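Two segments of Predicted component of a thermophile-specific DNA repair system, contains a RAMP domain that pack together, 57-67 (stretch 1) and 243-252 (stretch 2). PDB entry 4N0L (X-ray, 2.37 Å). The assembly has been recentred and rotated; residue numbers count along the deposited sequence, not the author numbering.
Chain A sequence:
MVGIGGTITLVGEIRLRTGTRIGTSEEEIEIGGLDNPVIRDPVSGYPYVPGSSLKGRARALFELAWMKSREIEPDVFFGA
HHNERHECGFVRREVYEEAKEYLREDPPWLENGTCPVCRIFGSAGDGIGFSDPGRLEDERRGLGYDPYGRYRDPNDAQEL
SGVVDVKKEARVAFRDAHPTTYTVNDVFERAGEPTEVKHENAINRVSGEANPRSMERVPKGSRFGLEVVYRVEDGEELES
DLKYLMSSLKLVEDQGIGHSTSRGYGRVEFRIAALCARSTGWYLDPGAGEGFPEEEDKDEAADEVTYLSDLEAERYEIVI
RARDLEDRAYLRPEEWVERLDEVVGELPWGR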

ATOM      1  N   ARG A  57      -3.749   1.562  -5.927  1.00 21.48           N
ATOM      2  CA  ARG A  57      -3.192   0.579  -6.846  1.00 23.34           C
ATOM      3  C   ARG A  57      -2.625  -0.618  -6.088  1.00 21.32           C
ATOM      4  O   ARG A  57      -2.879  -1.766  -6.453  1.00 21.86           O
ATOM      5  CB  ARG A  57      -2.113   1.219  -7.724  1.00 25.37           C
ATOM      6  CG  ARG A  57      -1.449   0.266  -8.706  1.00 24.03           C
ATOM      7  CD  ARG A  57      -2.433  -0.278  -9.730  1.00 23.58           C
ATOM      8  NE  ARG A  57      -1.755  -1.068 -10.754  1.00 24.78           N
ATOM      9  CZ  ARG A  57      -2.358  -1.950 -11.545  1.00 24.37           C
ATOM     10  NH1 ARG A  57      -3.660  -2.169 -11.429  1.00 23.38           N
ATOM     11  NH2 ARG A  57      -1.655  -2.622 -12.447  1.00 20.94           N
ATOM     12  N   ALA A  58      -1.866  -0.348  -5.031  1.00 18.93           N
ATOM     13  CA  ALA A  58      -1.321  -1.406  -4.186  1.00 17.33           C
ATOM     14  C   ALA A  58      -2.433  -2.265  -3.579  1.00 20.01           C
ATOM     15  O   ALA A  58      -2.307  -3.487  -3.494  1.00 19.46           O
ATOM     16  CB  ALA A  58      -0.448  -0.813  -3.092  1.00 14.36           C
ATOM     17  N   ARG A  59      -3.517  -1.619  -3.159  1.00 19.88           N
ATOM     18  CA  ARG A  59      -4.658  -2.327  -2.584  1.00 20.22           C
ATOM     19  C   ARG A  59      -5.360  -3.210  -3.610  1.00 25.62           C
ATOM     20  O   ARG A  59      -5.678  -4.369  -3.334  1.00 24.33           O
ATOM     21  CB  ARG A  59      -5.662  -1.339  -1.994  1.00 19.44           C
ATOM     22  CG  ARG A  59      -6.769  -2.008  -1.192  1.00 21.11           C
ATOM     23  CD  ARG A  59      -7.843  -1.011  -0.784  1.00 22.98           C
ATOM     24  NE  ARG A  59      -8.686  -1.515   0.297  1.00 21.38           N
ATOM     25  CZ  ARG A  59      -9.568  -2.504   0.172  1.00 20.73           C
ATOM     26  NH1 ARG A  59     -10.281  -2.887   1.222  1.00 18.07           N
ATOM     27  NH2 ARG A  59      -9.748  -3.102  -0.998  1.00 20.68           N
ATOM     28  N   ALA A  60      -5.613  -2.645  -4.786  1.00 25.40           N
ATOM     29  CA  ALA A  60      -6.310  -3.348  -5.858  1.00 22.12           C
ATOM     30  C   ALA A  60      -5.563  -4.605  -6.299  1.00 24.15           C
ATOM     31  O   ALA A  60      -6.179  -5.622  -6.621  1.00 28.66           O
ATOM     32  CB  ALA A  60      -6.527  -2.419  -7.041  1.00 13.74           C
ATOM     33  N   LEU A  61      -4.236  -4.532  -6.319  1.00 20.31           N
ATOM     34  CA  LEU A  61      -3.417  -5.665  -6.741  1.00 23.20           C
ATOM     35  C   LEU A  61      -3.239  -6.695  -5.628  1.00 23.56           C
ATOM     36  O   LEU A  61      -3.273  -7.901  -5.880  1.00 24.98           O
ATOM     37  CB  LEU A  61      -2.049  -5.185  -7.228  1.00 25.26           C
ATOM     38  CG  LEU A  61      -2.066  -4.242  -8.430  1.00 24.72           C
ATOM     39  CD1 LEU A  61      -0.663  -3.770  -8.763  1.00 19.30           C
ATOM     40  CD2 LEU A  61      -2.706  -4.928  -9.627  1.00 25.07           C
ATOM     41  N   PHE A  62      -3.045  -6.221  -4.401  1.00 21.32           N
ATOM     42  CA  PHE A  62      -2.891  -7.121  -3.263  1.00 19.82           C
ATOM     43  C   PHE A  62      -4.142  -7.953  -3.003  1.00 22.46           C
ATOM     44  O   PHE A  62      -4.048  -9.145  -2.715  1.00 25.15           O
ATOM     45  CB  PHE A  62      -2.529  -6.355  -1.993  1.00 16.48           C
ATOM     46  CG  PHE A  62      -2.420  -7.233  -0.779  1.00 23.10           C
ATOM     47  CD1 PHE A  62      -1.368  -8.126  -0.649  1.00 20.45           C
ATOM     48  CD2 PHE A  62      -3.382  -7.184   0.222  1.00 29.05           C
ATOM     49  CE1 PHE A  62      -1.269  -8.946   0.463  1.00 23.11           C
ATOM     50  CE2 PHE A  62      -3.287  -8.002   1.336  1.00 24.12           C
ATOM     51  CZ  PHE A  62      -2.230  -8.884   1.455  1.00 23.44           C
ATOM     52  N   GLU A  63      -5.309  -7.321  -3.078  1.00 19.94           N
ATOM     53  CA  GLU A  63      -6.552  -8.025  -2.778  1.00 24.99           C
ATOM     54  C   GLU A  63      -6.784  -9.155  -3.780  1.00 26.07           C
ATOM     55  O   GLU A  63      -7.239 -10.234  -3.405  1.00 26.91           O
ATOM     56  CB  GLU A  63      -7.744  -7.054  -2.745  1.00 18.35           C
ATOM     57  CG  GLU A  63      -8.222  -6.526  -4.090  1.00 22.77           C
ATOM     58  CD  GLU A  63      -9.369  -5.540  -3.946  1.00 27.44           C
ATOM     59  OE1 GLU A  63      -9.963  -5.476  -2.850  1.00 28.53           O
ATOM     60  OE2 GLU A  63      -9.686  -4.836  -4.927  1.00 27.92           O
ATOM     61  N   LEU A  64      -6.434  -8.915  -5.042  1.00 26.09           N
ATOM     62  CA  LEU A  64      -6.518  -9.944  -6.076  1.00 25.35           C
ATOM     63  C   LEU A  64      -5.537 -11.079  -5.811  1.00 27.25           C
ATOM     64  O   LEU A  64      -5.887 -12.252  -5.925  1.00 33.53           O
ATOM     65  CB  LEU A  64      -6.255  -9.345  -7.457  1.00 22.68           C
ATOM     66  CG  LEU A  64      -7.376  -8.491  -8.047  1.00 25.78           C
ATOM     67  CD1 LEU A  64      -6.956  -7.925  -9.394  1.00 21.93           C
ATOM     68  CD2 LEU A  64      -8.658  -9.306  -8.172  1.00 27.64           C
ATOM     69  N   ALA A  65      -4.306 -10.717  -5.470  1.00 25.83           N
ATOM     70  CA  ALA A  65      -3.270 -11.704  -5.180  1.00 25.00           C
ATOM     71  C   ALA A  65      -3.633 -12.519  -3.947  1.00 25.89           C
ATOM     72  O   ALA A  65      -3.420 -13.729  -3.910  1.00 30.63           O
ATOM     73  CB  ALA A  65      -1.924 -11.027  -4.990  1.00 17.45           C
ATOM     74  N   TRP A  66      -4.184 -11.847  -2.941  1.00 24.54           N
ATOM     75  CA  TRP A  66      -4.620 -12.508  -1.716  1.00 26.95           C
ATOM     76  C   TRP A  66      -5.723 -13.510  -2.024  1.00 29.88           C
ATOM     77  O   TRP A  66      -5.691 -14.648  -1.551  1.00 27.93           O
ATOM     78  CB  TRP A  66      -5.105 -11.480  -0.691  1.00 29.19           C
ATOM     79  CG  TRP A  66      -5.469 -12.061   0.644  1.00 30.14           C
ATOM     80  CD1 TRP A  66      -6.713 -12.103   1.208  1.00 32.04           C
ATOM     81  CD2 TRP A  66      -4.581 -12.673   1.587  1.00 28.09           C
ATOM     82  NE1 TRP A  66      -6.654 -12.705   2.441  1.00 30.22           N
ATOM     83  CE2 TRP A  66      -5.357 -13.064   2.698  1.00 28.25           C
ATOM     84  CE3 TRP A  66      -3.207 -12.930   1.600  1.00 27.64           C
ATOM     85  CZ2 TRP A  66      -4.803 -13.699   3.808  1.00 28.99           C
ATOM     86  CZ3 TRP A  66      -2.659 -13.560   2.705  1.00 27.16           C
ATOM     87  CH2 TRP A  66      -3.456 -13.938   3.793  1.00 28.12           C
ATOM     88  N   MET A  67      -6.692 -13.076  -2.826  1.00 29.03           N
ATOM     89  CA  MET A  67      -7.810 -13.917  -3.236  1.00 28.62           C
ATOM     90  C   MET A  67      -7.333 -15.183  -3.946  1.00 33.24           C
ATOM     91  O   MET A  67      -7.720 -16.292  -3.579  1.00 33.09           O
ATOM     92  CB  MET A  67      -8.758 -13.128  -4.146  1.00 23.43           C
ATOM     93  CG  MET A  67      -9.959 -13.917  -4.643  1.00 16.21           C
ATOM     94  SD  MET A  67     -10.859 -13.075  -5.966  1.00 31.42           S
ATOM     95  CE  MET A  67      -9.754 -13.325  -7.354  1.00 36.70           C
ATOM     96  N   LYS A 243       5.107  -7.776   5.608  1.00 32.56           N
ATOM     97  CA  LYS A 243       5.216  -8.740   4.519  1.00 29.99           C
ATOM     98  C   LYS A 243       4.228  -8.439   3.404  1.00 31.85           C
ATOM     99  O   LYS A 243       4.587  -8.435   2.228  1.00 31.25           O
ATOM    100  CB  LYS A 243       4.997 -10.164   5.037  1.00 30.36           C
ATOM    101  CG  LYS A 243       5.324 -11.243   4.016  1.00 35.04           C
ATOM    102  CD  LYS A 243       4.348 -12.404   4.096  1.00 39.51           C
ATOM    103  CE  LYS A 243       4.378 -13.055   5.466  1.00 45.89           C
ATOM    104  NZ  LYS A 243       3.242 -13.995   5.658  1.00 48.58           N
ATOM    105  N   TYR A 244       2.982  -8.182   3.783  1.00 31.40           N
ATOM    106  CA  TYR A 244       1.925  -7.945   2.810  1.00 29.12           C
ATOM    107  C   TYR A 244       2.040  -6.564   2.171  1.00 24.04           C
ATOM    108  O   TYR A 244       1.755  -6.399   0.986  1.00 23.87           O
ATOM    109  CB  TYR A 244       0.556  -8.126   3.468  1.00 24.41           C
ATOM    110  CG  TYR A 244       0.302  -9.550   3.921  1.00 29.06           C
ATOM    111  CD1 TYR A 244       0.721 -10.627   3.149  1.00 28.53           C
ATOM    112  CD2 TYR A 244      -0.343  -9.818   5.123  1.00 26.41           C
ATOM    113  CE1 TYR A 244       0.498 -11.929   3.555  1.00 30.31           C
ATOM    114  CE2 TYR A 244      -0.569 -11.118   5.539  1.00 26.10           C
ATOM    115  CZ  TYR A 244      -0.146 -12.170   4.750  1.00 31.80           C
ATOM    116  OH  TYR A 244      -0.365 -13.467   5.153  1.00 35.01           O
ATOM    117  N   LEU A 245       2.470  -5.578   2.952  1.00 18.39           N
ATOM    118  CA  LEU A 245       2.709  -4.241   2.422  1.00 20.28           C
ATOM    119  C   LEU A 245       3.810  -4.276   1.363  1.00 26.35           C
ATOM    120  O   LEU A 245       3.644  -3.744   0.263  1.00 28.19           O
ATOM    121  CB  LEU A 245       3.086  -3.272   3.542  1.00 20.11           C
ATOM    122  CG  LEU A 245       3.487  -1.868   3.079  1.00 22.31           C
ATOM    123  CD1 LEU A 245       2.360  -1.229   2.277  1.00 20.31           C
ATOM    124  CD2 LEU A 245       3.873  -0.994   4.262  1.00 19.46           C
ATOM    125  N   MET A 246       4.933  -4.903   1.705  1.00 19.21           N
ATOM    126  CA  MET A 246       6.032  -5.089   0.762  1.00 24.70           C
ATOM    127  C   MET A 246       5.568  -5.872  -0.459  1.00 26.00           C
ATOM    128  O   MET A 246       5.902  -5.526  -1.592  1.00 26.71           O
ATOM    129  CB  MET A 246       7.206  -5.812   1.424  1.00 21.57           C
ATOM    130  CG  MET A 246       7.986  -4.991   2.440  1.00 20.87           C
ATOM    131  SD  MET A 246       8.702  -3.494   1.744  1.00 27.43           S
ATOM    132  CE  MET A 246       9.554  -2.837   3.178  1.00 25.11           C
ATOM    133  N   SER A 247       4.806  -6.936  -0.214  1.00 21.52           N
ATOM    134  CA  SER A 247       4.280  -7.774  -1.287  1.00 24.53           C
ATOM    135  C   SER A 247       3.429  -6.974  -2.264  1.00 24.32           C
ATOM    136  O   SER A 247       3.493  -7.191  -3.475  1.00 22.38           O
ATOM    137  CB  SER A 247       3.452  -8.927  -0.716  1.00 27.11           C
ATOM    138  OG  SER A 247       4.230  -9.721   0.163  1.00 35.68           O
ATOM    139  N   SER A 248       2.642  -6.042  -1.736  1.00 19.29           N
ATOM    140  CA  SER A 248       1.776  -5.231  -2.580  1.00 20.86           C
ATOM    141  C   SER A 248       2.629  -4.326  -3.471  1.00 22.20           C
ATOM    142  O   SER A 248       2.296  -4.095  -4.633  1.00 22.19           O
ATOM    143  CB  SER A 248       0.796  -4.411  -1.735  1.00 17.28           C
ATOM    144  OG  SER A 248       1.447  -3.349  -1.056  1.00 20.41           O
ATOM    145  N   LEU A 249       3.746  -3.844  -2.931  1.00 17.99           N
ATOM    146  CA  LEU A 249       4.674  -3.020  -3.704  1.00 21.97           C
ATOM    147  C   LEU A 249       5.366  -3.847  -4.786  1.00 19.17           C
ATOM    148  O   LEU A 249       5.604  -3.365  -5.892  1.00 20.36           O
ATOM    149  CB  LEU A 249       5.712  -2.367  -2.788  1.00 18.01           C
ATOM    150  CG  LEU A 249       5.152  -1.432  -1.714  1.00 19.82           C
ATOM    151  CD1 LEU A 249       6.263  -0.868  -0.840  1.00 18.70           C
ATOM    152  CD2 LEU A 249       4.340  -0.312  -2.350  1.00 21.32           C
ATOM    153  N   LYS A 250       5.689  -5.093  -4.453  1.00 18.92           N
ATOM    154  CA  LYS A 250       6.249  -6.037  -5.416  1.00 21.42           C
ATOM    155  C   LYS A 250       5.277  -6.263  -6.573  1.00 27.31           C
ATOM    156  O   LYS A 250       5.684  -6.350  -7.734  1.00 26.67           O
ATOM    157  CB  LYS A 250       6.585  -7.360  -4.720  1.00 22.97           C
ATOM    158  CG  LYS A 250       6.716  -8.566  -5.638  1.00 24.78           C
ATOM    159  CD  LYS A 250       7.929  -8.462  -6.539  1.00 38.13           C
ATOM    160  CE  LYS A 250       8.159  -9.764  -7.289  1.00 42.38           C
ATOM    161  NZ  LYS A 250       9.247  -9.637  -8.294  1.00 44.48           N
ATOM    162  N   LEU A 251       3.990  -6.356  -6.245  1.00 25.45           N
ATOM    163  CA  LEU A 251       2.944  -6.527  -7.248  1.00 22.98           C
ATOM    164  C   LEU A 251       2.837  -5.312  -8.162  1.00 26.90           C
ATOM    165  O   LEU A 251       2.618  -5.448  -9.366  1.00 28.69           O
ATOM    166  CB  LEU A 251       1.599  -6.791  -6.575  1.00 23.18           C
ATOM    167  CG  LEU A 251       1.471  -8.136  -5.860  1.00 25.30           C
ATOM    168  CD1 LEU A 251       0.223  -8.158  -5.000  1.00 16.78           C
ATOM    169  CD2 LEU A 251       1.458  -9.278  -6.864  1.00 22.96           C
ATOM    170  N   VAL A 252       2.974  -4.125  -7.578  1.00 25.43           N
ATOM    171  CA  VAL A 252       2.955  -2.885  -8.347  1.00 24.81           C
ATOM    172  C   VAL A 252       4.153  -2.840  -9.301  1.00 22.83           C
ATOM    173  O   VAL A 252       4.037  -2.374 -10.437  1.00 21.44           O
ATOM    174  CB  VAL A 252       2.956  -1.650  -7.423  1.00 17.68           C
ATOM    175  CG1 VAL A 252       3.054  -0.372  -8.238  1.00 11.18           C
ATOM    176  CG2 VAL A 252       1.690  -1.626  -6.582  1.00 18.86           C
TER

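Residues 57-67 and 243-252 are both helical throughout, each a segment of a longer helix, and they come together from distant parts of one chain. The two axes cross close to perpendicular, with 102° between their N-to-C directions, and approach to 8.5 Å. So steep a crossing confines the contact to a compact patch, which buries 501 Å² counting both sides. The CA atoms come closest at Phe62 and Ser248, 5.1 Å apart, and the neighbouring pair Leu61 and Leu251 lies at 6.4 Å between CA atoms. Most of the i to i+4 backbone hydrogen bonds within each helix are formed, for example Phe62 N to Ala58 O at 3.0 Å and Val252 N to Ser248 O at 3.0 Å. No hydrogen bond passes from one helix to the other; the contact is made by packing.

At the closest part of the crossing, the small side chain of Ser248 faces Ala58 and Phe62. Ser248 points its CA-to-CB bond toward the first helix, and its CB lies 3.7 Å from Ala58 O and 3.9 Å from Phe62 CB. Its hydroxyl, with chi1 in the p well, turns back to its own helix and donates from OG to Leu245 O at 2.6 Å, so this polar group is satisfied at a buried site without a partner across the contact. The Ala58 methyl group lies beside it as well, CB to Ser248 OG 3.8 Å.

Toward the C-terminal end of the second stretch the contact is aliphatic. Leu251, directed toward the first helix, sets its CD1 against the backbone and side chains of one helical turn: CD1 is 3.6 Å from Leu61 O, 3.7 Å from Phe62 CA and 3.6 Å from Ala65 CB. Leu61 points back toward it, Leu61 CB lying 4.0 Å from Leu251 CB, while Leu61 CD1 reaches Val252, 3.7 Å from Val252 CA and 3.9 Å from Val252 CG2. The same Val252 CG2 packs against Ala58 CA at 3.9 Å and, more loosely, against Arg57 CG at 4.2 Å.

At the other end three aromatic residues gather. Tyr244 points toward the first helix, whereas Phe62 and Trp66, one turn apart and both with chi1 in the t well, leave their backbone sideways and bring their ring ends nearer. Phe62 CZ touches Tyr244 CB at 3.5 Å; the two rings are inclined at 46° with centroids 5.4 Å apart, an oblique pairing. Trp66 instead turns the edge of its six-membered ring toward the Tyr244 face in an offset edge-to-face arrangement, planes at 70° and centroids 5.0 Å apart, with Trp66 CZ3 3.5 Å from Tyr244 CZ and 3.4 Å from Tyr244 OH. That hydroxyl and Trp66 NE1 are hydrogen-bonded elsewhere in the structure.

Arg59 and Glu63 point away from the second helix and form a salt bridge within their own, Arg59 NH2 to Glu63 OE1 3.0 Å, leaving these charges outside the contact.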